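Local coordinates for protein eukaryotic Translation Initiation 4E (Schistosoma mansoni, PDB 3HXI) that binds the 7-methylguanosine cap of messenger RNA and so probably helps to start its translation, at residues 14-19 / 66-71; 77-82 / 138-143; 83-88 / 166-171. All blocks are in the same frame, centred on the assembly; numbering follows the deposited sequence.

Contact 1 (14-19 / 66-71); sequences DSWSYY and MFKSDI
The six-membered ring of Trp16 is gripped between Lys68 and Met66. Lys68 CG lies over one face, 3.8 Å from the ring centroid, and Met66 CE over the opposite face at 4.0 Å from that centroid; both are CH-pi contacts toward the rim. A bend at chi3 (76°) puts the methionine methyl there, as a flexible thioether allows. At the edge of Tyr19, in its plane, a water meets OH at 2.7 Å. Lysine suits its place because its extended methylenes serve the indole while NZ goes on to Asp14 OD2, a long salt bridge of 3.5 Å, and to the carbonyl of Asp118. Ser17 and Phe67 exchange two backbone hydrogen bonds, Ser17 N to Phe67 O at 2.8 Å and Phe67 N to Ser17 O at 3.0 Å. Beyond the strand end, Ser69 N reaches Ser15 O at 2.8 Å from above the carbonyl plane, and a second water joins Ser69 O to Ser17 OG, itself hydrogen-bonded to Thr38 OG1. Trp16 and Met66 pack under helix 96-108, whereas Phe67 turns its ring toward Trp138. This is an antiparallel strand pair of the curved eIF4E sheet, with 66-68 running into a type I turn.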
loop_
_atom_site.group_PDB
_atom_site.type_symbol
_atom_site.label_atom_id
_atom_site.label_comp_id
_atom_site.label_asym_id
_atom_site.label_seq_id
_atom_site.Cartn_x
_atom_site.Cartn_y
_atom_site.Cartn_z
ATOM N N ASP A 14 -2.417 -13.794 4.016
ATOM C CA ASP A 14 -1.719 -13.857 2.738
ATOM C C ASP A 14 -0.216 -13.797 2.859
ATOM O O ASP A 14 0.321 -13.270 3.836
ATOM C CB ASP A 14 -2.173 -12.703 1.824
ATOM C CG ASP A 14 -3.445 -13.020 1.096
ATOM O OD1 ASP A 14 -3.381 -13.812 0.128
ATOM O OD2 ASP A 14 -4.507 -12.503 1.499
ATOM N N SER A 15 0.452 -14.336 1.839
ATOM C CA SER A 15 1.867 -14.090 1.612
ATOM C C SER A 15 2.026 -12.773 0.861
ATOM O O SER A 15 1.244 -12.478 -0.053
ATOM C CB SER A 15 2.484 -15.215 0.790
ATOM O OG SER A 15 3.870 -15.005 0.658
ATOM N N TRP A 16 3.029 -11.997 1.261
ATOM C CA TRP A 16 3.302 -10.665 0.705
ATOM C C TRP A 16 4.731 -10.570 0.235
ATOM O O TRP A 16 5.629 -11.194 0.811
ATOM C CB TRP A 16 3.061 -9.571 1.766
ATOM C CG TRP A 16 1.684 -9.535 2.287
ATOM C CD1 TRP A 16 1.184 -10.276 3.322
ATOM C CD2 TRP A 16 0.610 -8.700 1.834
ATOM N NE1 TRP A 16 -0.143 -9.988 3.513
ATOM C CE2 TRP A 16 -0.522 -9.015 2.623
ATOM C CE3 TRP A 16 0.490 -7.730 0.832
ATOM C CZ2 TRP A 16 -1.762 -8.395 2.445
ATOM C CZ3 TRP A 16 -0.744 -7.093 0.661
ATOM C CH2 TRP A 16 -1.857 -7.437 1.459
ATOM N N SER A 17 4.949 -9.765 -0.802
ATOM C CA SER A 17 6.302 -9.457 -1.241
ATOM C C SER A 17 6.578 -7.957 -1.161
ATOM O O SER A 17 5.673 -7.135 -1.341
ATOM C CB SER A 17 6.557 -9.998 -2.637
ATOM O OG SER A 17 6.501 -11.418 -2.604
ATOM N N TYR A 18 7.825 -7.622 -0.856
ATOM C CA TYR A 18 8.217 -6.250 -0.581
ATOM C C TYR A 18 9.260 -5.832 -1.606
ATOM O O TYR A 18 10.261 -6.538 -1.837
ATOM C CB TYR A 18 8.786 -6.170 0.830
ATOM C CG TYR A 18 8.749 -4.813 1.512
ATOM C CD1 TYR A 18 9.889 -4.014 1.565
ATOM C CD2 TYR A 18 7.594 -4.360 2.170
ATOM C CE1 TYR A 18 9.880 -2.788 2.232
ATOM C CE2 TYR A 18 7.572 -3.124 2.828
ATOM C CZ TYR A 18 8.734 -2.353 2.860
ATOM O OH TYR A 18 8.758 -1.139 3.516
ATOM N N TYR A 19 9.032 -4.682 -2.223
ATOM C CA TYR A 19 9.893 -4.236 -3.302
ATOM C C TYR A 19 10.385 -2.832 -3.065
ATOM O O TYR A 19 9.696 -2.019 -2.441
ATOM C CB TYR A 19 9.117 -4.212 -4.633
ATOM C CG TYR A 19 8.442 -5.492 -5.037
ATOM C CD1 TYR A 19 8.989 -6.290 -6.032
ATOM C CD2 TYR A 19 7.227 -5.892 -4.451
ATOM C CE1 TYR A 19 8.369 -7.474 -6.433
ATOM C CE2 TYR A 19 6.601 -7.070 -4.841
ATOM C CZ TYR A 19 7.181 -7.859 -5.825
ATOM O OH TYR A 19 6.573 -9.028 -6.221
ATOM N N MET A 66 4.395 -2.932 -1.339
ATOM C CA MET A 66 4.086 -4.207 -0.672
ATOM C C MET A 66 2.817 -4.808 -1.263
ATOM O O MET A 66 1.733 -4.217 -1.143
ATOM C CB MET A 66 3.950 -4.064 0.846
ATOM C CG MET A 66 3.705 -5.424 1.551
ATOM S SD MET A 66 3.111 -5.327 3.252
ATOM C CE MET A 66 1.389 -4.875 2.977
ATOM N N PHE A 67 2.968 -5.966 -1.913
ATOM C CA PHE A 67 1.884 -6.600 -2.666
ATOM C C PHE A 67 1.702 -8.074 -2.307
ATOM O O PHE A 67 2.676 -8.755 -2.004
ATOM C CB PHE A 67 2.155 -6.450 -4.175
ATOM C CG PHE A 67 1.677 -5.129 -4.729
ATOM C CD1 PHE A 67 0.564 -5.065 -5.563
ATOM C CD2 PHE A 67 2.316 -3.942 -4.371
ATOM C CE1 PHE A 67 0.085 -3.818 -6.048
ATOM C CE2 PHE A 67 1.847 -2.691 -4.849
ATOM C CZ PHE A 67 0.733 -2.640 -5.685
ATOM N N LYS A 68 0.465 -8.572 -2.357
ATOM C CA LYS A 68 0.228 -10.013 -2.195
ATOM C C LYS A 68 1.148 -10.687 -3.191
ATOM O O LYS A 68 1.232 -10.245 -4.349
ATOM C CB LYS A 68 -1.254 -10.385 -2.437
ATOM C CG LYS A 68 -2.170 -9.815 -1.375
ATOM C CD LYS A 68 -3.580 -10.359 -1.417
ATOM C CE LYS A 68 -4.450 -9.725 -0.342
ATOM N NZ LYS A 68 -5.870 -10.084 -0.556
ATOM N N SER A 69 1.852 -11.738 -2.737
ATOM C CA SER A 69 2.969 -12.335 -3.481
ATOM C C SER A 69 2.668 -12.719 -4.933
ATOM O O SER A 69 3.547 -12.663 -5.789
ATOM C CB SER A 69 3.521 -13.556 -2.733
ATOM O OG SER A 69 2.510 -14.525 -2.532
ATOM N N ASP A 70 1.434 -13.113 -5.210
ATOM C CA ASP A 70 1.070 -13.517 -6.583
ATOM C C ASP A 70 0.830 -12.346 -7.535
ATOM O O ASP A 70 0.613 -12.545 -8.733
ATOM C CB ASP A 70 -0.150 -14.435 -6.571
ATOM C CG ASP A 70 0.215 -15.879 -6.273
ATOM O OD1 ASP A 70 1.378 -16.265 -6.533
ATOM O OD2 ASP A 70 -0.663 -16.625 -5.787
ATOM N N ILE A 71 0.874 -11.134 -6.991
ATOM C CA ILE A 71 0.547 -9.930 -7.749
ATOM C C ILE A 71 1.802 -9.092 -7.942
ATOM O O ILE A 71 2.398 -8.624 -6.972
ATOM C CB ILE A 71 -0.503 -9.064 -7.008
ATOM C CG1 ILE A 71 -1.729 -9.907 -6.640
ATOM C CG2 ILE A 71 -0.891 -7.843 -7.873
ATOM C CD1 ILE A 71 -2.759 -9.174 -5.826
HETATM O O HOH W 1 6.410 -12.788 -4.894
HETATM O O HOH W 2 4.103 -9.405 -5.260
#

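Contact 2 (77-82 / 138-143); sequences DPKNEN and WLTSDN. With GTG (7-methyl-guanosine-5'-triphosphate-5'-guanosine), chain C.
Asn80 presses its amide against the edge of the Trp138 indole, with the amide and ring planes 86° apart and Asn80 CG 3.6 Å from Trp138 CE3. This is the close-packed end of the contact. A bond from Asn80 ND2 to the carbonyl of Lys74 fixes the flip of the amide, while OD1 is buried against the ring edge, nearest CE3, with no hydrogen-bond partner in the model. At the other end of the same six-membered ring, Trp138 CZ2 meets the N7-methyl carbon C7X of the bound cap at 3.8 Å, so helix 78-81 backs the tryptophan that borders the cap. Asp77 caps the start of this short, weakly bonded turn of helix, its OD2 accepting from Lys79 N at 3.0 Å. One direct hydrogen bond ties the segments: Thr140 OG1, anti to its own backbone N (chi1 -166°), gives its proton to a lone pair of Lys79 O over 2.8 Å. A small hydroxyl suits this spot, over which the bent, exposed Lys79 chain lies.

Toward Asn82, also exposed, the fit is looser and water does the joining. One molecule takes Asn82 N at 2.8 Å and donates to both Pro78 O and Thr140 O; another donates to Asn82 O at 2.7 Å and accepts from Asp142 N. A tryptophan edge set against the methyl group is characteristic of the eIF4E cap-binding pocket; Trp75, whose ring meets that of Trp138 with nearly parallel planes, also contributes, its backbone N being hydrogen-bonded to the cap.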
loop_
_atom_site.group_PDB
_atom_site.type_symbol
_atom_site.label_atom_id
_atom_site.label_comp_id
_atom_site.label_asym_id
_atom_site.label_seq_id
_atom_site.Cartn_x
_atom_site.Cartn_y
_atom_site.Cartn_z
ATOM N N ASP A 77 -0.215 -6.247 -14.324
ATOM C CA ASP A 77 -0.733 -7.465 -13.686
ATOM C C ASP A 77 -2.246 -7.593 -13.831
ATOM O O ASP A 77 -2.959 -6.599 -13.663
ATOM C CB ASP A 77 -0.357 -7.480 -12.200
ATOM C CG ASP A 77 -0.514 -8.858 -11.574
ATOM O OD1 ASP A 77 0.500 -9.555 -11.446
ATOM O OD2 ASP A 77 -1.641 -9.241 -11.215
ATOM N N PRO A 78 -2.744 -8.819 -14.139
ATOM C CA PRO A 78 -4.180 -9.061 -14.356
ATOM C C PRO A 78 -5.006 -8.580 -13.178
ATOM O O PRO A 78 -6.112 -8.063 -13.360
ATOM C CB PRO A 78 -4.276 -10.593 -14.465
ATOM C CG PRO A 78 -2.926 -11.032 -14.880
ATOM C CD PRO A 78 -1.945 -10.053 -14.315
ATOM N N LYS A 79 -4.456 -8.719 -11.976
ATOM C CA LYS A 79 -5.149 -8.288 -10.762
ATOM C C LYS A 79 -5.137 -6.765 -10.561
ATOM O O LYS A 79 -5.928 -6.247 -9.779
ATOM C CB LYS A 79 -4.579 -8.996 -9.530
ATOM C CG LYS A 79 -4.778 -10.518 -9.522
ATOM C CD LYS A 79 -6.179 -10.914 -9.151
ATOM C CE LYS A 79 -6.491 -10.550 -7.704
ATOM N NZ LYS A 79 -7.954 -10.700 -7.455
ATOM N N ASN A 80 -4.258 -6.065 -11.270
ATOM C CA ASN A 80 -4.214 -4.584 -11.205
ATOM C C ASN A 80 -4.816 -3.865 -12.403
ATOM O O ASN A 80 -5.286 -2.739 -12.265
ATOM C CB ASN A 80 -2.778 -4.065 -11.008
ATOM C CG ASN A 80 -2.139 -4.547 -9.712
ATOM O OD1 ASN A 80 -2.787 -4.614 -8.663
ATOM N ND2 ASN A 80 -0.851 -4.863 -9.776
ATOM N N GLU A 81 -4.811 -4.494 -13.575
ATOM C CA GLU A 81 -5.104 -3.771 -14.821
ATOM C C GLU A 81 -6.494 -3.105 -14.883
ATOM O O GLU A 81 -6.654 -2.062 -15.533
ATOM C CB GLU A 81 -4.854 -4.659 -16.040
ATOM C CG GLU A 81 -5.682 -5.928 -16.096
ATOM C CD GLU A 81 -5.479 -6.691 -17.389
ATOM O OE1 GLU A 81 -5.647 -7.928 -17.376
ATOM O OE2 GLU A 81 -5.171 -6.044 -18.414
ATOM N N ASN A 82 -7.470 -3.689 -14.196
ATOM C CA ASN A 82 -8.821 -3.146 -14.157
ATOM C C ASN A 82 -9.163 -2.541 -12.813
ATOM O O ASN A 82 -10.339 -2.288 -12.498
ATOM C CB ASN A 82 -9.821 -4.221 -14.573
ATOM C CG ASN A 82 -9.572 -4.718 -15.993
ATOM O OD1 ASN A 82 -9.567 -5.916 -16.248
ATOM N ND2 ASN A 82 -9.326 -3.794 -16.909
ATOM N N TRP A 138 -3.623 -0.140 -3.628
ATOM C CA TRP A 138 -4.100 -0.605 -4.924
ATOM C C TRP A 138 -5.135 -1.704 -4.715
ATOM O O TRP A 138 -4.906 -2.626 -3.914
ATOM C CB TRP A 138 -2.906 -1.180 -5.681
ATOM C CG TRP A 138 -1.961 -0.145 -6.252
ATOM C CD1 TRP A 138 -1.648 1.094 -5.737
ATOM C CD2 TRP A 138 -1.193 -0.290 -7.446
ATOM N NE1 TRP A 138 -0.720 1.720 -6.551
ATOM C CE2 TRP A 138 -0.438 0.895 -7.611
ATOM C CE3 TRP A 138 -1.062 -1.321 -8.394
ATOM C CZ2 TRP A 138 0.422 1.090 -8.705
ATOM C CZ3 TRP A 138 -0.218 -1.128 -9.474
ATOM C CH2 TRP A 138 0.535 0.066 -9.611
ATOM N N LEU A 139 -6.249 -1.581 -5.439
ATOM C CA LEU A 139 -7.425 -2.443 -5.340
ATOM C C LEU A 139 -7.646 -3.123 -6.680
ATOM O O LEU A 139 -7.275 -2.581 -7.721
ATOM C CB LEU A 139 -8.665 -1.603 -5.008
ATOM C CG LEU A 139 -8.720 -0.892 -3.649
ATOM C CD1 LEU A 139 -10.155 -0.472 -3.324
ATOM C CD2 LEU A 139 -8.223 -1.814 -2.543
ATOM N N THR A 140 -8.274 -4.291 -6.670
ATOM C CA THR A 140 -8.360 -5.093 -7.899
ATOM C C THR A 140 -9.424 -4.637 -8.914
ATOM O O THR A 140 -9.322 -4.967 -10.104
ATOM C CB THR A 140 -8.537 -6.588 -7.574
ATOM O OG1 THR A 140 -8.287 -7.366 -8.751
ATOM C CG2 THR A 140 -9.934 -6.860 -7.061
ATOM N N SER A 141 -10.447 -3.930 -8.439
ATOM C CA SER A 141 -11.480 -3.373 -9.317
ATOM C C SER A 141 -11.533 -1.851 -9.216
ATOM O O SER A 141 -10.899 -1.265 -8.338
ATOM C CB SER A 141 -12.847 -3.962 -8.972
ATOM O OG SER A 141 -13.394 -3.278 -7.859
ATOM N N ASP A 142 -12.295 -1.218 -10.111
ATOM C CA ASP A 142 -12.508 0.239 -10.045
ATOM C C ASP A 142 -13.983 0.581 -9.932
ATOM O O ASP A 142 -14.360 1.749 -9.960
ATOM C CB ASP A 142 -11.879 0.952 -11.257
ATOM C CG ASP A 142 -12.524 0.548 -12.593
ATOM O OD1 ASP A 142 -11.844 0.632 -13.632
ATOM O OD2 ASP A 142 -13.699 0.127 -12.596
ATOM N N ASN A 143 -14.816 -0.440 -9.769
ATOM C CA ASN A 143 -16.263 -0.262 -9.885
ATOM C C ASN A 143 -17.101 -1.044 -8.874
ATOM O O ASN A 143 -18.329 -1.040 -8.957
ATOM C CB ASN A 143 -16.712 -0.540 -11.330
ATOM C CG ASN A 143 -16.533 -1.997 -11.747
ATOM O OD1 ASN A 143 -16.089 -2.865 -10.963
ATOM N ND2 ASN A 143 -16.908 -2.285 -12.996
HETATM P PA GTG C . 4.855 7.945 -10.327
HETATM O O1A GTG C . 6.225 7.704 -9.753
HETATM O O2A GTG C . 3.614 7.328 -9.718
HETATM O O3A GTG C . 4.541 9.506 -10.534
HETATM P PB GTG C . 5.314 10.781 -9.979
HETATM O O1B GTG C . 5.483 10.712 -8.481
HETATM O O2B GTG C . 4.603 11.979 -10.600
HETATM O O3B GTG C . 6.720 10.630 -10.743
HETATM N N9A GTG C . 4.775 3.986 -13.938
HETATM C C8A GTG C . 4.282 4.064 -12.697
HETATM N N7A GTG C . 3.650 2.904 -12.409
HETATM C C7X GTG C . 2.984 2.632 -11.111
HETATM C C5A GTG C . 3.756 2.114 -13.480
HETATM C C6A GTG C . 3.287 0.818 -13.725
HETATM O O6A GTG C . 2.638 0.155 -12.882
HETATM N N1A GTG C . 3.538 0.275 -14.942
HETATM C C2A GTG C . 4.253 0.979 -15.877
HETATM N N2A GTG C . 4.522 0.461 -17.089
HETATM N N3A GTG C . 4.707 2.229 -15.631
HETATM C C4A GTG C . 4.468 2.795 -14.435
HETATM O O5D GTG C . 4.908 7.413 -11.818
HETATM C C5D GTG C . 5.883 7.947 -12.707
HETATM C C4D GTG C . 5.822 7.199 -14.020
HETATM O O4D GTG C . 6.248 5.862 -13.798
HETATM C C3D GTG C . 4.427 7.087 -14.602
HETATM O O3D GTG C . 4.065 8.268 -15.314
HETATM C C2D GTG C . 4.571 5.877 -15.494
HETATM O O2D GTG C . 5.187 6.256 -16.733
HETATM C C1D GTG C . 5.537 5.009 -14.695
HETATM P PG GTG C . 8.057 11.487 -10.500
HETATM O O1G GTG C . 8.097 12.155 -9.162
HETATM O O2G GTG C . 8.327 12.301 -11.753
HETATM O O5E GTG C . 9.125 10.286 -10.494
HETATM C C5E GTG C . 9.205 9.402 -9.378
HETATM C C4E GTG C . 10.348 8.428 -9.574
HETATM O O4E GTG C . 10.072 7.618 -10.720
HETATM C C3E GTG C . 11.670 9.115 -9.865
HETATM O O3E GTG C . 12.709 8.238 -9.397
HETATM C C2E GTG C . 11.745 9.167 -11.384
HETATM O O2E GTG C . 13.093 9.227 -11.878
HETATM C C1E GTG C . 11.075 7.844 -11.730
HETATM N N9B GTG C . 10.385 7.749 -13.031
HETATM C C8B GTG C . 9.303 8.689 -13.208
HETATM N N7B GTG C . 8.816 8.304 -14.530
HETATM C C5B GTG C . 9.555 7.240 -14.967
HETATM C C6B GTG C . 9.526 6.426 -16.195
HETATM O O6B GTG C . 8.663 6.710 -17.069
HETATM N N1B GTG C . 10.444 5.426 -16.324
HETATM C C2B GTG C . 11.370 5.153 -15.342
HETATM N N2B GTG C . 12.270 4.147 -15.482
HETATM N N3B GTG C . 11.444 5.862 -14.189
HETATM C C4B GTG C . 10.575 6.869 -13.970
HETATM O O HOH W 3 -7.767 -5.827 -12.373
HETATM O O HOH W 4 -4.954 -1.698 -8.955
HETATM O O HOH W 5 -12.920 -3.007 -12.423
#

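Contact 3 (83-88 / 166-171); sequences GGRWLI and YFQPVS
Gly83 O receives the backbone N of Val170 at 2.9 Å, joining the start of one segment to the first turn of the helix that follows Pro169, its N-cap. Gly84 comes next, and its lack of a side chain is what the place demands: the ring of Phe167 packs directly on the backbone, with Phe167 CZ 3.6 Å from Gly84 CA. Arg85 pairs with Gln168 through two backbone hydrogen bonds, and their side chains run alongside each other. Arg85 CG stands between backbone N and carbonyl carbon (chi1 74°), and the extended chain brings NE and NH1 to one acceptor, Gln168 OE1, at 3.1 Å and 3.0 Å. That oxygen lies in the guanidinium plane, while Leu87 CD1 covers the centre of one guanidinium face 3.7 Å above it. Two bonds to one neutral oxygen help to fix the guanidinium's orientation and probably leave its positive charge uncompensated there; the nearest atoms of the Arg85 side chain and the bound cap, NH2 and phosphate oxygen O2A, are about 5 Å apart. Trp86 points to the other side of the sheet. Phe167 CB sits 3.6 Å from the centroid of the Trp86 six-membered ring, almost straight over the face, and the phenyl edge turns toward the five-membered ring of Trp86, planes 63° apart, a T-shaped pair. Leu87 N closes on Tyr166 O at 2.7 Å, and Leu87 CD2 rests by the amide of Gln168, whose NE2 is taken by the carbonyl of Thr184. Strand 84-89 is thus flanked by 134-139 and 166-169. Helix 145-159 covers the face bearing Trp86 and Phe167: Trp86 NE1 bonds to Ile148 O, and Ile88 packs on Ile155 and Leu159.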
loop_
_atom_site.group_PDB
_atom_site.type_symbol
_atom_site.label_atom_id
_atom_site.label_comp_id
_atom_site.label_asym_id
_atom_site.label_seq_id
_atom_site.Cartn_x
_atom_site.Cartn_y
_atom_site.Cartn_z
ATOM N N GLY A 83 -8.111 -2.258 -12.043
ATOM C CA GLY A 83 -8.260 -1.734 -10.694
ATOM C C GLY A 83 -8.062 -0.233 -10.534
ATOM O O GLY A 83 -8.260 0.583 -11.460
ATOM N N GLY A 84 -7.697 0.145 -9.322
ATOM C CA GLY A 84 -7.467 1.544 -9.023
ATOM C C GLY A 84 -6.870 1.656 -7.645
ATOM O O GLY A 84 -6.796 0.673 -6.906
ATOM N N ARG A 85 -6.431 2.861 -7.306
ATOM C CA ARG A 85 -5.780 3.091 -6.025
ATOM C C ARG A 85 -6.483 4.152 -5.199
ATOM O O ARG A 85 -6.976 5.141 -5.746
ATOM C CB ARG A 85 -4.298 3.482 -6.225
ATOM C CG ARG A 85 -4.114 4.908 -6.731
ATOM C CD ARG A 85 -2.669 5.235 -6.992
ATOM N NE ARG A 85 -2.564 6.595 -7.492
ATOM C CZ ARG A 85 -1.434 7.269 -7.655
ATOM N NH1 ARG A 85 -1.488 8.526 -8.108
ATOM N NH2 ARG A 85 -0.265 6.709 -7.368
ATOM N N TRP A 86 -6.536 3.928 -3.882
ATOM C CA TRP A 86 -6.797 5.018 -2.945
ATOM C C TRP A 86 -5.499 5.788 -2.800
ATOM O O TRP A 86 -4.488 5.199 -2.435
ATOM C CB TRP A 86 -7.276 4.495 -1.583
ATOM C CG TRP A 86 -8.781 4.204 -1.561
ATOM C CD1 TRP A 86 -9.381 2.984 -1.421
ATOM C CD2 TRP A 86 -9.845 5.160 -1.717
ATOM N NE1 TRP A 86 -10.775 3.122 -1.449
ATOM C CE2 TRP A 86 -11.070 4.449 -1.632
ATOM C CE3 TRP A 86 -9.882 6.561 -1.881
ATOM C CZ2 TRP A 86 -12.317 5.090 -1.718
ATOM C CZ3 TRP A 86 -11.102 7.182 -1.978
ATOM C CH2 TRP A 86 -12.314 6.443 -1.898
ATOM N N LEU A 87 -5.530 7.090 -3.111
ATOM C CA LEU A 87 -4.351 7.947 -3.032
ATOM C C LEU A 87 -4.406 8.872 -1.821
ATOM O O LEU A 87 -5.403 9.572 -1.592
ATOM C CB LEU A 87 -4.188 8.753 -4.331
ATOM C CG LEU A 87 -3.059 9.796 -4.272
ATOM C CD1 LEU A 87 -1.708 9.128 -4.382
ATOM C CD2 LEU A 87 -3.268 10.812 -5.363
ATOM N N ILE A 88 -3.321 8.861 -1.047
ATOM C CA ILE A 88 -3.237 9.652 0.186
ATOM C C ILE A 88 -2.110 10.663 0.016
ATOM O O ILE A 88 -0.963 10.270 -0.193
ATOM C CB ILE A 88 -2.875 8.771 1.407
ATOM C CG1 ILE A 88 -3.958 7.716 1.680
ATOM C CG2 ILE A 88 -2.663 9.655 2.678
ATOM C CD1 ILE A 88 -3.399 6.465 2.356
ATOM N N TYR A 166 -8.485 10.041 -2.485
ATOM C CA TYR A 166 -8.971 9.975 -3.864
ATOM C C TYR A 166 -8.819 8.579 -4.451
ATOM O O TYR A 166 -7.742 7.973 -4.358
ATOM C CB TYR A 166 -8.191 10.965 -4.737
ATOM C CG TYR A 166 -8.259 12.397 -4.221
ATOM C CD1 TYR A 166 -9.385 13.202 -4.469
ATOM C CD2 TYR A 166 -7.209 12.934 -3.459
ATOM C CE1 TYR A 166 -9.450 14.519 -3.987
ATOM C CE2 TYR A 166 -7.267 14.244 -2.974
ATOM C CZ TYR A 166 -8.388 15.023 -3.237
ATOM O OH TYR A 166 -8.426 16.304 -2.754
ATOM N N PHE A 167 -9.892 8.061 -5.055
ATOM C CA PHE A 167 -9.807 6.761 -5.740
ATOM C C PHE A 167 -9.658 6.943 -7.255
ATOM O O PHE A 167 -10.560 7.461 -7.925
ATOM C CB PHE A 167 -11.008 5.850 -5.435
ATOM C CG PHE A 167 -10.853 4.468 -6.007
ATOM C CD1 PHE A 167 -10.061 3.528 -5.352
ATOM C CD2 PHE A 167 -11.443 4.124 -7.204
ATOM C CE1 PHE A 167 -9.860 2.250 -5.887
ATOM C CE2 PHE A 167 -11.263 2.844 -7.736
ATOM C CZ PHE A 167 -10.453 1.912 -7.071
ATOM N N GLN A 168 -8.518 6.494 -7.770
ATOM C CA GLN A 168 -8.105 6.742 -9.152
ATOM C C GLN A 168 -7.924 5.418 -9.857
ATOM O O GLN A 168 -7.017 4.652 -9.522
ATOM C CB GLN A 168 -6.791 7.537 -9.194
ATOM C CG GLN A 168 -6.854 8.787 -8.381
ATOM C CD GLN A 168 -5.524 9.495 -8.270
ATOM O OE1 GLN A 168 -4.452 8.894 -8.462
ATOM N NE2 GLN A 168 -5.585 10.793 -7.967
ATOM N N PRO A 169 -8.800 5.137 -10.839
ATOM C CA PRO A 169 -8.659 3.946 -11.639
ATOM C C PRO A 169 -7.331 3.974 -12.368
ATOM O O PRO A 169 -6.786 5.061 -12.637
ATOM C CB PRO A 169 -9.821 4.056 -12.643
ATOM C CG PRO A 169 -10.820 4.929 -11.964
ATOM C CD PRO A 169 -9.954 5.945 -11.261
ATOM N N VAL A 170 -6.810 2.788 -12.662
ATOM C CA VAL A 170 -5.564 2.631 -13.425
ATOM C C VAL A 170 -5.558 3.458 -14.724
ATOM O O VAL A 170 -4.573 4.100 -15.059
ATOM C CB VAL A 170 -5.249 1.126 -13.697
ATOM C CG1 VAL A 170 -4.072 0.988 -14.642
ATOM C CG2 VAL A 170 -4.930 0.414 -12.383
ATOM N N SER A 171 -6.673 3.474 -15.444
ATOM C CA SER A 171 -6.743 4.265 -16.684
ATOM C C SER A 171 -6.343 5.736 -16.444
ATOM O O SER A 171 -5.537 6.314 -17.201
ATOM C CB SER A 171 -8.133 4.138 -17.321
ATOM O OG SER A 171 -9.160 4.519 -16.419
#

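Overall arrangement
Contacts 1 and 3 are buried antiparallel strand pairs in different parts of one sheet, with centres about 19 Å apart and no direct touch. Contact 2 is partly exposed and lies between them in the fold, touching both: Phe67 of contact 1 packs on Trp138, and Leu139 N probably bonds to Gly84 O of contact 3, where strands 134-139 and 84-89 are neighbours. The chemistry follows the place. Contact 1 gives an indole apolar cover against helix 96-108; contact 3 has an aromatic face under helix 145-159 and another where an arginine-glutamine pair is flanked by Leu87 and Tyr166; contact 2 combines an amide against a tryptophan edge with one hydroxyl bond and bridging waters.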